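Local coordinates for MccB protein (Escherichia coli, PDB 6OM4) that probably adenylates the C-terminus of the N-formylated MccA heptapeptide during biosynthesis of the antibiotic microcin C7, at residues 197-211 with 222-236. Numbering follows the deposited sequence.
Sequences YTDLHKVPEADIWVV and WVNKYCVRANQPYIN
N236 ND2 donates to V211 O at 2.8 Å. The donor lies above the carbonyl plane, and the bond is bent to 145° at the hydrogen. N236 OD1 bonds a polar side chain of the bound peptide, so the carboxamide has a partner at each end. V211 N in turn donates to I235 O at 2.8 Å, a nearly straight bond. I235 N donates to W209 O, and W209 N to P233 O. These bonds pair strand 208-211 in parallel with the start of strand 234-240.

The W209 indole lies between this pair and helix 222-230. With CG anti to the carbonyl carbon (chi1 -69°), the ring lies against C227 and Y226 of the helix. Q232 CG lies over the five-membered ring, 3.6 Å from its centroid, and V203 CG1 packs on the opposite face. C227 SG approaches the six-membered ring obliquely, 3.6 Å from W209 CE3. W209 CH2 reaches Y226 CE1 rim to rim at 3.5 Å. W209 NE1 donates to P204 O, which is tilted from the ring plane; the bond helps to hold the indole's rotation.

L200 CB sits over one face of the Y226 ring. The edge of that ring points at the face of H201, with planes at 76°. Water 1 joins Y226 OH to V203 O. Y197 CB lies over the W222 five-membered ring, and the Y197 ring makes an offset edge-to-face pair with that indole, edge toward its face. V211 CG2 meets V223 CG1 at 3.7 Å.

Strand 117-121 pairs with the other edge of 208-211. Strand 208-211, helix 219-230 and strand 234-240 form a beta-alpha-beta crossover, with the 3-10 segment 197-202 packed on the helix, in the Rossmann-like ThiF/E1 fold.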
loop_
_atom_site.group_PDB
_atom_site.type_symbol
_atom_site.label_atom_id
_atom_site.label_comp_id
_atom_site.label_asym_id
_atom_site.label_seq_id
_atom_site.Cartn_x
_atom_site.Cartn_y
_atom_site.Cartn_z
ATOM N N TYR A 197 -11.173 14.973 19.936
ATOM C CA TYR A 197 -9.745 14.772 19.832
ATOM C C TYR A 197 -9.217 13.808 20.898
ATOM O O TYR A 197 -8.352 12.951 20.629
ATOM C CB TYR A 197 -9.003 16.103 19.915
ATOM C CG TYR A 197 -7.519 15.926 19.943
ATOM C CD1 TYR A 197 -6.830 15.759 21.136
ATOM C CD2 TYR A 197 -6.789 15.912 18.765
ATOM C CE1 TYR A 197 -5.457 15.589 21.152
ATOM C CE2 TYR A 197 -5.420 15.782 18.770
ATOM C CZ TYR A 197 -4.750 15.582 19.959
ATOM O OH TYR A 197 -3.392 15.383 19.926
ATOM N N THR A 198 -9.718 13.960 22.121
ATOM C CA THR A 198 -9.234 13.244 23.280
ATOM C C THR A 198 -9.483 11.725 23.194
ATOM O O THR A 198 -8.749 10.933 23.774
ATOM C CB THR A 198 -9.861 13.863 24.544
ATOM O OG1 THR A 198 -8.998 13.462 25.604
ATOM C CG2 THR A 198 -11.284 13.428 24.804
ATOM N N ASP A 199 -10.467 11.294 22.412
ATOM C CA ASP A 199 -10.718 9.874 22.217
ATOM C C ASP A 199 -9.542 9.143 21.529
ATOM O O ASP A 199 -9.460 7.948 21.605
ATOM C CB ASP A 199 -12.015 9.671 21.434
ATOM C CG ASP A 199 -13.243 10.094 22.235
ATOM O OD1 ASP A 199 -13.174 10.048 23.467
ATOM O OD2 ASP A 199 -14.236 10.507 21.612
ATOM N N LEU A 200 -8.646 9.867 20.849
ATOM C CA LEU A 200 -7.480 9.240 20.184
ATOM C C LEU A 200 -6.506 8.620 21.189
ATOM O O LEU A 200 -5.783 7.690 20.837
ATOM C CB LEU A 200 -6.795 10.266 19.286
ATOM C CG LEU A 200 -7.578 10.601 18.028
ATOM C CD1 LEU A 200 -7.057 11.871 17.369
ATOM C CD2 LEU A 200 -7.539 9.437 17.037
ATOM N N HIS A 201 -6.575 9.050 22.462
ATOM C CA HIS A 201 -5.813 8.406 23.522
ATOM C C HIS A 201 -6.227 6.939 23.719
ATOM O O HIS A 201 -5.464 6.201 24.342
ATOM C CB HIS A 201 -5.924 9.203 24.847
ATOM C CG HIS A 201 -5.310 10.559 24.754
ATOM N ND1 HIS A 201 -3.945 10.744 24.672
ATOM C CD2 HIS A 201 -5.861 11.791 24.681
ATOM C CE1 HIS A 201 -3.689 12.027 24.539
ATOM N NE2 HIS A 201 -4.833 12.693 24.559
ATOM N N LYS A 202 -7.421 6.539 23.248
ATOM C CA LYS A 202 -7.924 5.175 23.409
ATOM C C LYS A 202 -7.418 4.261 22.282
ATOM O O LYS A 202 -7.685 3.050 22.286
ATOM C CB LYS A 202 -9.458 5.135 23.418
ATOM C CG LYS A 202 -10.116 5.649 24.694
ATOM C CD LYS A 202 -10.758 7.011 24.552
ATOM C CE LYS A 202 -11.731 7.365 25.660
ATOM N NZ LYS A 202 -13.107 6.937 25.332
ATOM N N VAL A 203 -6.734 4.829 21.282
ATOM C CA VAL A 203 -6.264 4.049 20.147
ATOM C C VAL A 203 -4.844 3.569 20.424
ATOM O O VAL A 203 -3.947 4.388 20.655
ATOM C CB VAL A 203 -6.337 4.873 18.850
ATOM C CG1 VAL A 203 -5.790 4.087 17.676
ATOM C CG2 VAL A 203 -7.746 5.367 18.554
ATOM N N PRO A 204 -4.589 2.245 20.410
ATOM C CA PRO A 204 -3.274 1.712 20.760
ATOM C C PRO A 204 -2.181 2.138 19.770
ATOM O O PRO A 204 -2.463 2.401 18.616
ATOM C CB PRO A 204 -3.429 0.193 20.759
ATOM C CG PRO A 204 -4.936 -0.032 20.774
ATOM C CD PRO A 204 -5.567 1.187 20.118
ATOM N N GLU A 205 -0.962 2.285 20.297
ATOM C CA GLU A 205 0.246 2.406 19.514
ATOM C C GLU A 205 0.353 1.184 18.601
ATOM O O GLU A 205 -0.097 0.103 18.958
ATOM C CB GLU A 205 1.442 2.511 20.464
ATOM C CG GLU A 205 2.808 2.424 19.823
ATOM C CD GLU A 205 3.938 2.539 20.847
ATOM O OE1 GLU A 205 3.652 2.375 22.077
ATOM O OE2 GLU A 205 5.107 2.804 20.427
ATOM N N ALA A 206 0.955 1.367 17.420
ATOM C CA ALA A 206 1.177 0.289 16.489
ATOM C C ALA A 206 2.306 0.684 15.529
ATOM O O ALA A 206 2.755 1.822 15.529
ATOM C CB ALA A 206 -0.104 -0.005 15.736
ATOM N N ASP A 207 2.700 -0.251 14.665
ATOM C CA ASP A 207 3.719 0.040 13.643
ATOM C C ASP A 207 3.226 1.164 12.729
ATOM O O ASP A 207 4.042 1.989 12.299
ATOM C CB ASP A 207 4.107 -1.230 12.878
ATOM C CG ASP A 207 4.889 -2.199 13.761
ATOM O OD1 ASP A 207 6.103 -1.997 13.883
ATOM O OD2 ASP A 207 4.285 -3.103 14.380
ATOM N N ILE A 208 1.917 1.153 12.406
ATOM C CA ILE A 208 1.257 2.164 11.578
ATOM C C ILE A 208 -0.255 2.104 11.839
ATOM O O ILE A 208 -0.823 1.017 12.133
ATOM C CB ILE A 208 1.611 1.978 10.087
ATOM C CG1 ILE A 208 1.084 3.157 9.271
ATOM C CG2 ILE A 208 1.136 0.617 9.566
ATOM C CD1 ILE A 208 1.705 3.291 7.889
ATOM N N TRP A 209 -0.886 3.278 11.795
ATOM C CA TRP A 209 -2.311 3.395 11.724
ATOM C C TRP A 209 -2.750 3.563 10.270
ATOM O O TRP A 209 -2.279 4.478 9.555
ATOM C CB TRP A 209 -2.786 4.625 12.502
ATOM C CG TRP A 209 -2.631 4.548 13.991
ATOM C CD1 TRP A 209 -2.054 3.586 14.759
ATOM C CD2 TRP A 209 -3.112 5.559 14.887
ATOM N NE1 TRP A 209 -2.169 3.925 16.095
ATOM C CE2 TRP A 209 -2.768 5.156 16.191
ATOM C CE3 TRP A 209 -3.795 6.764 14.689
ATOM C CZ2 TRP A 209 -3.137 5.921 17.307
ATOM C CZ3 TRP A 209 -4.150 7.518 15.785
ATOM C CH2 TRP A 209 -3.769 7.127 17.064
ATOM N N VAL A 210 -3.784 2.798 9.910
ATOM C CA VAL A 210 -4.497 3.023 8.710
ATOM C C VAL A 210 -5.700 3.886 9.076
ATOM O O VAL A 210 -6.593 3.425 9.772
ATOM C CB VAL A 210 -4.945 1.710 8.046
ATOM C CG1 VAL A 210 -5.858 1.999 6.856
ATOM C CG2 VAL A 210 -3.744 0.841 7.648
ATOM N N VAL A 211 -5.735 5.100 8.542
ATOM C CA VAL A 211 -6.752 6.064 8.894
ATOM C C VAL A 211 -7.805 6.053 7.788
ATOM O O VAL A 211 -7.636 6.688 6.730
ATOM C CB VAL A 211 -6.169 7.467 9.147
ATOM C CG1 VAL A 211 -7.250 8.423 9.583
ATOM C CG2 VAL A 211 -5.040 7.408 10.160
ATOM N N TRP A 222 -7.224 16.067 13.477
ATOM C CA TRP A 222 -7.014 15.549 14.808
ATOM C C TRP A 222 -5.975 14.424 14.791
ATOM O O TRP A 222 -5.086 14.344 15.666
ATOM C CB TRP A 222 -8.299 14.990 15.403
ATOM C CG TRP A 222 -9.351 15.996 15.699
ATOM C CD1 TRP A 222 -9.221 17.355 15.759
ATOM C CD2 TRP A 222 -10.710 15.689 16.054
ATOM N NE1 TRP A 222 -10.417 17.908 16.152
ATOM C CE2 TRP A 222 -11.358 16.918 16.267
ATOM C CE3 TRP A 222 -11.439 14.495 16.179
ATOM C CZ2 TRP A 222 -12.707 16.985 16.635
ATOM C CZ3 TRP A 222 -12.780 14.568 16.495
ATOM C CH2 TRP A 222 -13.397 15.800 16.734
ATOM N N VAL A 223 -6.188 13.471 13.870
ATOM C CA VAL A 223 -5.301 12.283 13.806
ATOM C C VAL A 223 -3.857 12.731 13.550
ATOM O O VAL A 223 -2.934 12.283 14.157
ATOM C CB VAL A 223 -5.803 11.297 12.733
ATOM C CG1 VAL A 223 -4.787 10.190 12.525
ATOM C CG2 VAL A 223 -7.166 10.721 13.085
ATOM N N ASN A 224 -3.701 13.635 12.601
ATOM C CA ASN A 224 -2.431 14.146 12.202
ATOM C C ASN A 224 -1.726 14.738 13.433
ATOM O O ASN A 224 -0.585 14.387 13.728
ATOM C CB ASN A 224 -2.607 15.159 11.082
ATOM C CG ASN A 224 -1.298 15.791 10.653
ATOM O OD1 ASN A 224 -0.995 16.958 10.970
ATOM N ND2 ASN A 224 -0.495 15.001 9.997
ATOM N N LYS A 225 -2.408 15.649 14.142
ATOM C CA LYS A 225 -1.797 16.331 15.303
ATOM C C LYS A 225 -1.418 15.301 16.370
ATOM O O LYS A 225 -0.269 15.325 16.874
ATOM C CB LYS A 225 -2.729 17.434 15.829
ATOM C CG LYS A 225 -2.424 17.927 17.243
ATOM C CD LYS A 225 -3.177 19.193 17.650
ATOM C CE LYS A 225 -2.735 20.421 16.863
ATOM N NZ LYS A 225 -3.054 21.702 17.560
ATOM N N TYR A 226 -2.340 14.375 16.673
ATOM C CA TYR A 226 -2.117 13.350 17.666
ATOM C C TYR A 226 -0.905 12.505 17.297
ATOM O O TYR A 226 -0.074 12.217 18.171
ATOM C CB TYR A 226 -3.328 12.437 17.864
ATOM C CG TYR A 226 -3.122 11.359 18.896
ATOM C CD1 TYR A 226 -2.565 10.149 18.562
ATOM C CD2 TYR A 226 -3.416 11.581 20.232
ATOM C CE1 TYR A 226 -2.334 9.161 19.502
ATOM C CE2 TYR A 226 -3.223 10.591 21.183
ATOM C CZ TYR A 226 -2.620 9.403 20.834
ATOM O OH TYR A 226 -2.450 8.425 21.779
ATOM N N CYS A 227 -0.792 12.115 16.005
ATOM C CA CYS A 227 0.271 11.190 15.570
ATOM C C CYS A 227 1.631 11.889 15.562
ATOM O O CYS A 227 2.625 11.278 15.922
ATOM C CB CYS A 227 -0.019 10.585 14.198
ATOM S SG CYS A 227 -1.251 9.259 14.341
ATOM N N VAL A 228 1.647 13.164 15.217
ATOM C CA VAL A 228 2.889 13.950 15.346
ATOM C C VAL A 228 3.313 13.955 16.822
ATOM O O VAL A 228 4.508 13.743 17.147
ATOM C CB VAL A 228 2.694 15.380 14.805
ATOM C CG1 VAL A 228 3.866 16.258 15.173
ATOM C CG2 VAL A 228 2.494 15.418 13.295
ATOM N N ARG A 229 2.367 14.269 17.715
ATOM C CA ARG A 229 2.702 14.377 19.157
ATOM C C ARG A 229 3.109 13.010 19.724
ATOM O O ARG A 229 3.973 12.916 20.612
ATOM C CB ARG A 229 1.531 14.955 19.963
ATOM C CG ARG A 229 1.240 16.428 19.686
ATOM C CD ARG A 229 0.022 17.036 20.396
ATOM N NE ARG A 229 -0.014 18.503 20.231
ATOM C CZ ARG A 229 -0.667 19.371 21.022
ATOM N NH1 ARG A 229 -1.423 18.940 22.018
ATOM N NH2 ARG A 229 -0.558 20.676 20.812
ATOM N N ALA A 230 2.466 11.942 19.250
ATOM C CA ALA A 230 2.696 10.566 19.789
ATOM C C ALA A 230 3.810 9.779 19.066
ATOM O O ALA A 230 4.030 8.628 19.421
ATOM C CB ALA A 230 1.413 9.785 19.687
ATOM N N ASN A 231 4.462 10.335 18.038
ATOM C CA ASN A 231 5.501 9.620 17.281
ATOM C C ASN A 231 4.920 8.367 16.606
ATOM O O ASN A 231 5.532 7.330 16.609
ATOM C CB ASN A 231 6.711 9.230 18.150
ATOM C CG ASN A 231 7.838 10.214 17.963
ATOM O OD1 ASN A 231 7.818 11.285 18.573
ATOM N ND2 ASN A 231 8.762 9.896 17.061
ATOM N N GLN A 232 3.707 8.486 16.057
ATOM C CA GLN A 232 2.930 7.355 15.507
ATOM C C GLN A 232 2.821 7.500 13.990
ATOM O O GLN A 232 2.201 8.428 13.489
ATOM C CB GLN A 232 1.557 7.347 16.141
ATOM C CG GLN A 232 0.606 6.321 15.537
ATOM C CD GLN A 232 1.139 4.921 15.623
ATOM O OE1 GLN A 232 1.483 4.305 14.611
ATOM N NE2 GLN A 232 1.216 4.417 16.844
ATOM N N PRO A 233 3.422 6.611 13.192
ATOM C CA PRO A 233 3.204 6.648 11.743
ATOM C C PRO A 233 1.728 6.385 11.384
ATOM O O PRO A 233 1.070 5.599 12.033
ATOM C CB PRO A 233 4.149 5.582 11.158
ATOM C CG PRO A 233 5.111 5.236 12.314
ATOM C CD PRO A 233 4.380 5.565 13.604
ATOM N N TYR A 234 1.255 7.017 10.307
ATOM C CA TYR A 234 -0.089 6.724 9.799
ATOM C C TYR A 234 -0.122 6.890 8.281
ATOM O O TYR A 234 0.725 7.547 7.694
ATOM C CB TYR A 234 -1.159 7.589 10.479
ATOM C CG TYR A 234 -1.201 9.016 10.018
ATOM C CD1 TYR A 234 -1.903 9.368 8.869
ATOM C CD2 TYR A 234 -0.564 10.040 10.709
ATOM C CE1 TYR A 234 -1.974 10.677 8.432
ATOM C CE2 TYR A 234 -0.620 11.357 10.269
ATOM C CZ TYR A 234 -1.323 11.686 9.116
ATOM O OH TYR A 234 -1.413 12.941 8.565
ATOM N N ILE A 235 -1.141 6.299 7.662
ATOM C CA ILE A 235 -1.446 6.560 6.296
ATOM C C ILE A 235 -2.953 6.813 6.161
ATOM O O ILE A 235 -3.739 6.142 6.801
ATOM C CB ILE A 235 -0.962 5.415 5.397
ATOM C CG1 ILE A 235 -1.178 5.804 3.932
ATOM C CG2 ILE A 235 -1.585 4.068 5.787
ATOM C CD1 ILE A 235 -0.558 4.861 2.934
ATOM N N ASN A 236 -3.314 7.845 5.403
ATOM C CA ASN A 236 -4.729 8.143 5.132
ATOM C C ASN A 236 -5.078 7.569 3.758
ATOM O O ASN A 236 -4.249 7.550 2.885
ATOM C CB ASN A 236 -4.969 9.648 5.258
ATOM C CG ASN A 236 -6.408 10.096 5.223
ATOM O OD1 ASN A 236 -6.666 11.167 4.679
ATOM N ND2 ASN A 236 -7.321 9.374 5.877
HETATM O O HOH W 1 -1.795 5.890 20.900
HETATM O O HOH W 2 4.880 5.522 18.607
#